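Local atomic coordinates of hypothetical UPF0204 protein AF0625 (Archaeoglobus fulgidus, PDB entry 1YQE), a protein that probably hydrolyses D-aminoacyl-tRNA, as a zinc-dependent deacylase, to free tRNA and the D-amino acid, so clearing mischarged tRNA. Residues T137-V140 and T141-G144; G158-E161 and E162-K165; A200-Q203 and T204-M207. All coordinates share one frame; numbering follows the deposited sequence.

Contact 1 of 3, residues T137-V140 and T141-G144; sequences TMEV and THHG. With POP (pyrophosphate 2-), chain B.
Next to the pyrophosphate pocket, where edge strand 135-138 of the mixed sheet gives way to a loop, Glu139 and His142 form a histidine-carboxylate hydrogen bond across a short bend of the chain. His142 NE2 donates to Glu139 OE1 over 2.7 Å, with a bent N-H...O angle of 138°. The oxygen is met on its anti side, somewhat out of the carboxylate plane, and it also lies a little off the plane of the imidazole, so the two flat groups meet askew, their planes 50° apart. His142 reaches back to the glutamate because its CG sits between the backbone N and the carbonyl carbon (chi1 68°), while the extended glutamate chain comes to meet it. The second carboxylate oxygen, Glu139 OE2, is hydrogen-bonded to Thr90 on the adjacent strand 88-92, and both oxygens of this buried group are thereby engaged. The two bonds together would restrict the carboxylate's rotation, and the one to OE1 should do the same for the His142 ring.

Thr141, in the middle of the bend, turns its hydroxyl elsewhere: Thr141 OG1 is hydrogen-bonded to His216 ND1 and the backbone N of Asn217, which ties the loop to the second sheet. His143, two residues beyond Thr141, is part of the pocket itself. His142 ND1 lies over the centre of the His143 ring, 3.5 Å above its plane. Arg54, Arg79 and the backbone N of Ser81 hold the pyrophosphate by hydrogen bonds; His143 meets it edge-on, with CE1 3.4 Å from pyrophosphate O4 and that oxygen in the plane of the ring.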
loop_
_atom_site.group_PDB
_atom_site.type_symbol
_atom_site.label_atom_id
_atom_site.label_comp_id
_atom_site.label_asym_id
_atom_site.label_seq_id
_atom_site.Cartn_x
_atom_site.Cartn_y
_atom_site.Cartn_z
ATOM N N THR A 137 -0.513 -7.111 -8.876
ATOM C CA THR A 137 0.738 -6.415 -9.072
ATOM C C THR A 137 0.904 -5.307 -8.046
ATOM O O THR A 137 -0.068 -4.695 -7.593
ATOM C CB THR A 137 0.839 -5.794 -10.485
ATOM O OG1 THR A 137 2.174 -5.319 -10.700
ATOM C CG2 THR A 137 -0.133 -4.629 -10.635
ATOM N N MET A 138 2.147 -5.077 -7.655
ATOM C CA MET A 138 2.448 -4.006 -6.734
ATOM C C MET A 138 2.533 -2.774 -7.620
ATOM O O MET A 138 2.641 -2.887 -8.846
ATOM C CB MET A 138 3.811 -4.221 -6.080
ATOM C CG MET A 138 3.859 -5.291 -5.014
ATOM S SD MET A 138 2.844 -4.865 -3.591
ATOM C CE MET A 138 3.815 -3.542 -2.863
ATOM N N GLU A 139 2.443 -1.608 -6.997
ATOM C CA GLU A 139 2.601 -0.341 -7.692
ATOM C C GLU A 139 3.682 0.334 -6.870
ATOM O O GLU A 139 3.719 0.174 -5.649
ATOM C CB GLU A 139 1.335 0.509 -7.632
ATOM C CG GLU A 139 0.290 0.204 -8.679
ATOM C CD GLU A 139 -0.881 1.161 -8.593
ATOM O OE1 GLU A 139 -0.659 2.381 -8.755
ATOM O OE2 GLU A 139 -2.020 0.702 -8.357
ATOM N N VAL A 140 4.578 1.063 -7.520
ATOM C CA VAL A 140 5.622 1.756 -6.782
ATOM C C VAL A 140 4.956 2.866 -5.979
ATOM O O VAL A 140 3.771 3.153 -6.163
ATOM C CB VAL A 140 6.656 2.389 -7.735
ATOM C CG1 VAL A 140 7.405 1.299 -8.485
ATOM C CG2 VAL A 140 5.954 3.326 -8.706
ATOM N N THR A 141 5.712 3.479 -5.077
ATOM C CA THR A 141 5.194 4.580 -4.278
ATOM C C THR A 141 4.952 5.761 -5.211
ATOM O O THR A 141 5.826 6.122 -5.993
ATOM C CB THR A 141 6.204 5.003 -3.200
ATOM O OG1 THR A 141 6.348 3.941 -2.251
ATOM C CG2 THR A 141 5.743 6.260 -2.488
ATOM N N HIS A 142 3.760 6.337 -5.144
ATOM C CA HIS A 142 3.413 7.483 -5.975
ATOM C C HIS A 142 2.068 8.074 -5.574
ATOM O O HIS A 142 1.249 7.411 -4.936
ATOM C CB HIS A 142 3.357 7.085 -7.448
ATOM C CG HIS A 142 2.228 6.163 -7.778
ATOM N ND1 HIS A 142 1.276 6.462 -8.727
ATOM C CD2 HIS A 142 1.888 4.953 -7.272
ATOM C CE1 HIS A 142 0.395 5.477 -8.790
ATOM N NE2 HIS A 142 0.744 4.549 -7.917
ATOM N N HIS A 143 1.862 9.331 -5.965
ATOM C CA HIS A 143 0.641 10.076 -5.691
ATOM C C HIS A 143 0.366 10.330 -4.217
ATOM O O HIS A 143 0.957 9.697 -3.340
ATOM C CB HIS A 143 -0.560 9.365 -6.328
ATOM C CG HIS A 143 -0.576 9.438 -7.826
ATOM N ND1 HIS A 143 -1.590 8.899 -8.589
ATOM C CD2 HIS A 143 0.298 9.993 -8.701
ATOM C CE1 HIS A 143 -1.342 9.121 -9.868
ATOM N NE2 HIS A 143 -0.204 9.783 -9.963
ATOM N N GLY A 144 -0.529 11.277 -3.955
ATOM C CA GLY A 144 -0.887 11.598 -2.585
ATOM C C GLY A 144 -1.822 10.527 -2.049
ATOM O O GLY A 144 -2.191 9.609 -2.781
HETATM P P1 POP B . -7.174 8.202 -9.148
HETATM O O1 POP B . -7.611 8.208 -10.603
HETATM O O2 POP B . -8.425 8.290 -8.266
HETATM O O3 POP B . -6.292 9.400 -8.828
HETATM O O POP B . -6.426 6.776 -8.736
HETATM P P2 POP B . -4.880 6.363 -9.184
HETATM O O4 POP B . -4.236 7.369 -10.100
HETATM O O5 POP B . -4.902 5.026 -9.848
HETATM O O6 POP B . -4.122 6.215 -7.772
#

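Contact 2 of 3, residues G158-E161 and E162-K165; sequences GSTE and EEWK
Thr160 and Glu163 build a capping box at the start of helix 161-164, just after strand 152-159, and this is the tight half of the contact. Glu163 OE1 collects three donors. Thr160 N reaches it nearly along the C-O bond direction at 2.8 Å, Thr160 OG1 comes to the syn side at 2.7 Å, and Ser159 N approaches from the anti side. The glutamate chain folds back at chi2 (69°) to bring that oxygen over the strand end, passing close to Gly158 O with its CG. Thr160 OG1 also completes the N-cap by accepting from Glu162 N at 3.2 Å. The hydroxyl and Glu163 OE1 are thus each held by more than one bond, and Trp164 N to Thr160 O at 3.0 Å closes the first turn.

Trp164 packs just as closely. One face of its indole lies on the Thr160-Glu161 peptide, with Thr160 C 3.3 Å above the ring plane. The Glu161 carboxylate stands almost perpendicular to the ring, 86° between planes, and brings Glu161 OE1 to 3.1 Å from Trp164 CE3.

The outer side is looser. There Glu161 OE2 forms a salt bridge with Lys165 NZ at 3.1 Å, a link between two side chains one helical turn apart, the lysine exposed and the glutamate only partly so. Glu162 touches Thr160 OG1 with its CB, and its carboxylate leads away from the turn.

Inward, Trp164 NE1 bonds to His80 O on strand 73-81, and the indole makes a cation-pi contact with the pocket residue Arg79. Glu163 OE2 pairs with Lys87 beyond the box, while Glu161, Trp164 and Lys165 lean on helix 15-24, so the short helix is wedged between that helix and the sheet.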
loop_
_atom_site.group_PDB
_atom_site.type_symbol
_atom_site.label_atom_id
_atom_site.label_comp_id
_atom_site.label_asym_id
_atom_site.label_seq_id
_atom_site.Cartn_x
_atom_site.Cartn_y
_atom_site.Cartn_z
ATOM N N GLY A 158 -8.083 -2.236 -10.524
ATOM C CA GLY A 158 -8.366 -1.615 -11.808
ATOM C C GLY A 158 -8.409 -2.491 -13.049
ATOM O O GLY A 158 -8.530 -3.714 -12.978
ATOM N N SER A 159 -8.505 -1.420 -14.069
ATOM C CA SER A 159 -7.931 -0.109 -14.364
ATOM C C SER A 159 -8.966 0.858 -14.926
ATOM O O SER A 159 -8.687 2.048 -15.089
ATOM C CB SER A 159 -6.773 -0.240 -15.359
ATOM O OG SER A 159 -5.661 -0.890 -14.769
ATOM N N THR A 160 -10.157 0.348 -15.222
ATOM C CA THR A 160 -11.223 1.179 -15.766
ATOM C C THR A 160 -12.534 0.950 -15.027
ATOM O O THR A 160 -12.613 0.129 -14.110
ATOM C CB THR A 160 -11.469 0.884 -17.263
ATOM O OG1 THR A 160 -12.260 -0.307 -17.397
ATOM C CG2 THR A 160 -10.145 0.695 -17.989
ATOM N N GLU A 161 -13.562 1.678 -15.452
ATOM C CA GLU A 161 -14.892 1.588 -14.862
ATOM C C GLU A 161 -15.432 0.161 -14.907
ATOM O O GLU A 161 -16.194 -0.253 -14.034
ATOM C CB GLU A 161 -15.848 2.528 -15.603
ATOM C CG GLU A 161 -17.194 2.719 -14.926
ATOM C CD GLU A 161 -17.076 3.424 -13.587
ATOM O OE1 GLU A 161 -16.596 4.577 -13.560
ATOM O OE2 GLU A 161 -17.467 2.825 -12.563
ATOM N N GLU A 162 -15.045 -0.590 -15.931
ATOM C CA GLU A 162 -15.495 -1.970 -16.053
ATOM C C GLU A 162 -15.095 -2.762 -14.814
ATOM O O GLU A 162 -15.881 -3.547 -14.279
ATOM C CB GLU A 162 -14.890 -2.623 -17.296
ATOM C CG GLU A 162 -15.695 -2.397 -18.561
ATOM C CD GLU A 162 -17.110 -2.929 -18.441
ATOM O OE1 GLU A 162 -17.267 -4.115 -18.070
ATOM O OE2 GLU A 162 -18.063 -2.167 -18.719
ATOM N N GLU A 163 -13.867 -2.545 -14.358
ATOM C CA GLU A 163 -13.361 -3.242 -13.186
ATOM C C GLU A 163 -13.847 -2.614 -11.880
ATOM O O GLU A 163 -14.091 -3.321 -10.903
ATOM C CB GLU A 163 -11.830 -3.270 -13.209
ATOM C CG GLU A 163 -11.221 -4.054 -14.365
ATOM C CD GLU A 163 -11.430 -3.384 -15.711
ATOM O OE1 GLU A 163 -11.069 -2.196 -15.844
ATOM O OE2 GLU A 163 -11.944 -4.046 -16.639
ATOM N N TRP A 164 -13.995 -1.293 -11.861
ATOM C CA TRP A 164 -14.444 -0.615 -10.649
ATOM C C TRP A 164 -15.851 -1.050 -10.244
ATOM O O TRP A 164 -16.181 -1.095 -9.060
ATOM C CB TRP A 164 -14.421 0.905 -10.833
ATOM C CG TRP A 164 -13.134 1.458 -11.381
ATOM C CD1 TRP A 164 -11.888 0.901 -11.290
ATOM C CD2 TRP A 164 -12.973 2.686 -12.097
ATOM N NE1 TRP A 164 -10.960 1.707 -11.911
ATOM C CE2 TRP A 164 -11.600 2.808 -12.415
ATOM C CE3 TRP A 164 -13.856 3.697 -12.503
ATOM C CZ2 TRP A 164 -11.090 3.903 -13.121
ATOM C CZ3 TRP A 164 -13.348 4.787 -13.206
ATOM C CH2 TRP A 164 -11.977 4.879 -13.507
ATOM N N LYS A 165 -16.678 -1.376 -11.230
ATOM C CA LYS A 165 -18.047 -1.795 -10.960
ATOM C C LYS A 165 -18.159 -3.303 -10.748
ATOM O O LYS A 165 -19.240 -3.813 -10.447
ATOM C CB LYS A 165 -18.959 -1.374 -12.115
ATOM C CG LYS A 165 -19.030 0.129 -12.340
ATOM C CD LYS A 165 -20.015 0.466 -13.448
ATOM C CE LYS A 165 -20.160 1.969 -13.626
ATOM N NZ LYS A 165 -20.574 2.642 -12.359
#

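Contact 3 of 3, residues A200-Q203 and T204-M207; sequences APRQ and TEIM
Thr204 and Ala200 meet at the N terminus of helix 201-209, where Ala200 is the N-cap residue and its carbonyl takes two bonds from one residue. Among backbone bonds, Thr204 N reaches Ala200 O at 2.9 Å, and the i to i+4 pattern continues with Glu205 N to Pro201 O, Ile206 N to Arg202 O and Met207 N to Gln203 O.

A side chain adds to this pattern at the first carbonyl. Thr204 OG1 donates to Ala200 O at 2.8 Å from above the carbonyl plane; it is placed there by chi1 of -66°, with OG1 opposite the carbonyl carbon. The same hydroxyl receives Met138 N from strand 135-138.

The charged interaction is a side-on grip. Arg202 curls back through chi2 and chi3 and runs alongside Glu205, both pointing the same way. Arg202 NE bonds to Glu205 OE1 at 2.9 Å and Arg202 NH2 to Glu205 OE2 at 3.1 Å. Both oxygens lie close to the guanidinium plane, yet the nitrogens come from above the carboxylate, the two planes being 63° apart. Glu205 OE1 also forms a salt bridge with Lys276. An alanine in place of Glu205 removes the carboxylate that Arg202 and Lys276 share, and the guanidinium would probably be freer to turn, with both positive charges short of a mate.

Side-chain packing sets the helix in its beta-alpha-beta unit between strands 189-194 and 212-218. Ile206 rests on Phe212 and Phe214 and on Val275 of helix 272-278; Thr204 touches Phe136 and Met207 touches Met138 of strand 135-138.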
loop_
_atom_site.group_PDB
_atom_site.type_symbol
_atom_site.label_atom_id
_atom_site.label_comp_id
_atom_site.label_asym_id
_atom_site.label_seq_id
_atom_site.Cartn_x
_atom_site.Cartn_y
_atom_site.Cartn_z
ATOM N N ALA A 200 6.522 -2.381 -10.597
ATOM C CA ALA A 200 7.526 -3.141 -9.843
ATOM C C ALA A 200 7.428 -4.659 -9.987
ATOM O O ALA A 200 6.992 -5.347 -9.065
ATOM C CB ALA A 200 7.438 -2.762 -8.370
ATOM N N PRO A 201 7.848 -5.200 -11.142
ATOM C CA PRO A 201 7.815 -6.641 -11.431
ATOM C C PRO A 201 8.571 -7.504 -10.416
ATOM O O PRO A 201 8.035 -8.492 -9.902
ATOM C CB PRO A 201 8.445 -6.731 -12.823
ATOM C CG PRO A 201 8.166 -5.395 -13.426
ATOM C CD PRO A 201 8.411 -4.451 -12.278
ATOM N N ARG A 202 9.818 -7.139 -10.137
ATOM C CA ARG A 202 10.629 -7.902 -9.190
ATOM C C ARG A 202 9.977 -7.887 -7.811
ATOM O O ARG A 202 9.791 -8.937 -7.190
ATOM C CB ARG A 202 12.049 -7.323 -9.093
ATOM C CG ARG A 202 12.843 -7.278 -10.407
ATOM C CD ARG A 202 13.226 -8.666 -10.920
ATOM N NE ARG A 202 12.098 -9.373 -11.521
ATOM C CZ ARG A 202 11.507 -9.014 -12.657
ATOM N NH1 ARG A 202 11.933 -7.952 -13.330
ATOM N NH2 ARG A 202 10.484 -9.715 -13.121
ATOM N N GLN A 203 9.624 -6.695 -7.339
ATOM C CA GLN A 203 8.996 -6.553 -6.026
ATOM C C GLN A 203 7.683 -7.330 -5.926
ATOM O O GLN A 203 7.358 -7.876 -4.874
ATOM C CB GLN A 203 8.758 -5.074 -5.704
ATOM C CG GLN A 203 10.042 -4.260 -5.570
ATOM C CD GLN A 203 10.434 -3.564 -6.861
ATOM O OE1 GLN A 203 10.393 -4.157 -7.938
ATOM N NE2 GLN A 203 10.825 -2.298 -6.754
ATOM N N THR A 204 6.931 -7.381 -7.018
ATOM C CA THR A 204 5.672 -8.120 -7.037
ATOM C C THR A 204 5.938 -9.615 -6.819
ATOM O O THR A 204 5.234 -10.278 -6.054
ATOM C CB THR A 204 4.932 -7.925 -8.385
ATOM O OG1 THR A 204 4.519 -6.557 -8.505
ATOM C CG2 THR A 204 3.706 -8.826 -8.474
ATOM N N GLU A 205 6.956 -10.145 -7.492
ATOM C CA GLU A 205 7.304 -11.559 -7.354
ATOM C C GLU A 205 7.780 -11.820 -5.922
ATOM O O GLU A 205 7.475 -12.856 -5.326
ATOM C CB GLU A 205 8.406 -11.926 -8.351
ATOM C CG GLU A 205 8.076 -11.536 -9.781
ATOM C CD GLU A 205 9.244 -11.724 -10.736
ATOM O OE1 GLU A 205 10.393 -11.442 -10.338
ATOM O OE2 GLU A 205 9.008 -12.140 -11.890
ATOM N N ILE A 206 8.524 -10.868 -5.369
ATOM C CA ILE A 206 9.023 -11.004 -4.009
ATOM C C ILE A 206 7.855 -11.002 -3.017
ATOM O O ILE A 206 7.857 -11.766 -2.045
ATOM C CB ILE A 206 10.044 -9.871 -3.676
ATOM C CG1 ILE A 206 11.363 -10.152 -4.412
ATOM C CG2 ILE A 206 10.287 -9.788 -2.156
ATOM C CD1 ILE A 206 12.384 -9.022 -4.353
ATOM N N MET A 207 6.851 -10.164 -3.268
ATOM C CA MET A 207 5.677 -10.092 -2.391
ATOM C C MET A 207 4.866 -11.389 -2.414
ATOM O O MET A 207 4.324 -11.821 -1.394
ATOM C CB MET A 207 4.762 -8.938 -2.814
ATOM C CG MET A 207 5.269 -7.558 -2.433
ATOM S SD MET A 207 5.291 -7.362 -0.622
ATOM C CE MET A 207 3.598 -6.911 -0.308
#

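All three contacts are local and follow one another in series; none encloses or crosses another, and each closes just a bend or a helical turn. Contact 1 comes first, as edge strand 135-138 runs out toward the pyrophosphate. Contact 2 follows on strand 152-159 of the same sheet, where the chain turns into a short helix close to the same pyrophosphate; the two centres are about 18 Å apart. Contact 3 begins the helix of the parallel sheet's first crossover. It does touch contact 1, with Met138 CG 3.7 Å from Met207 CG, and so joins the two sheets, while contacts 2 and 3 stay about 13 Å apart at their nearest atoms.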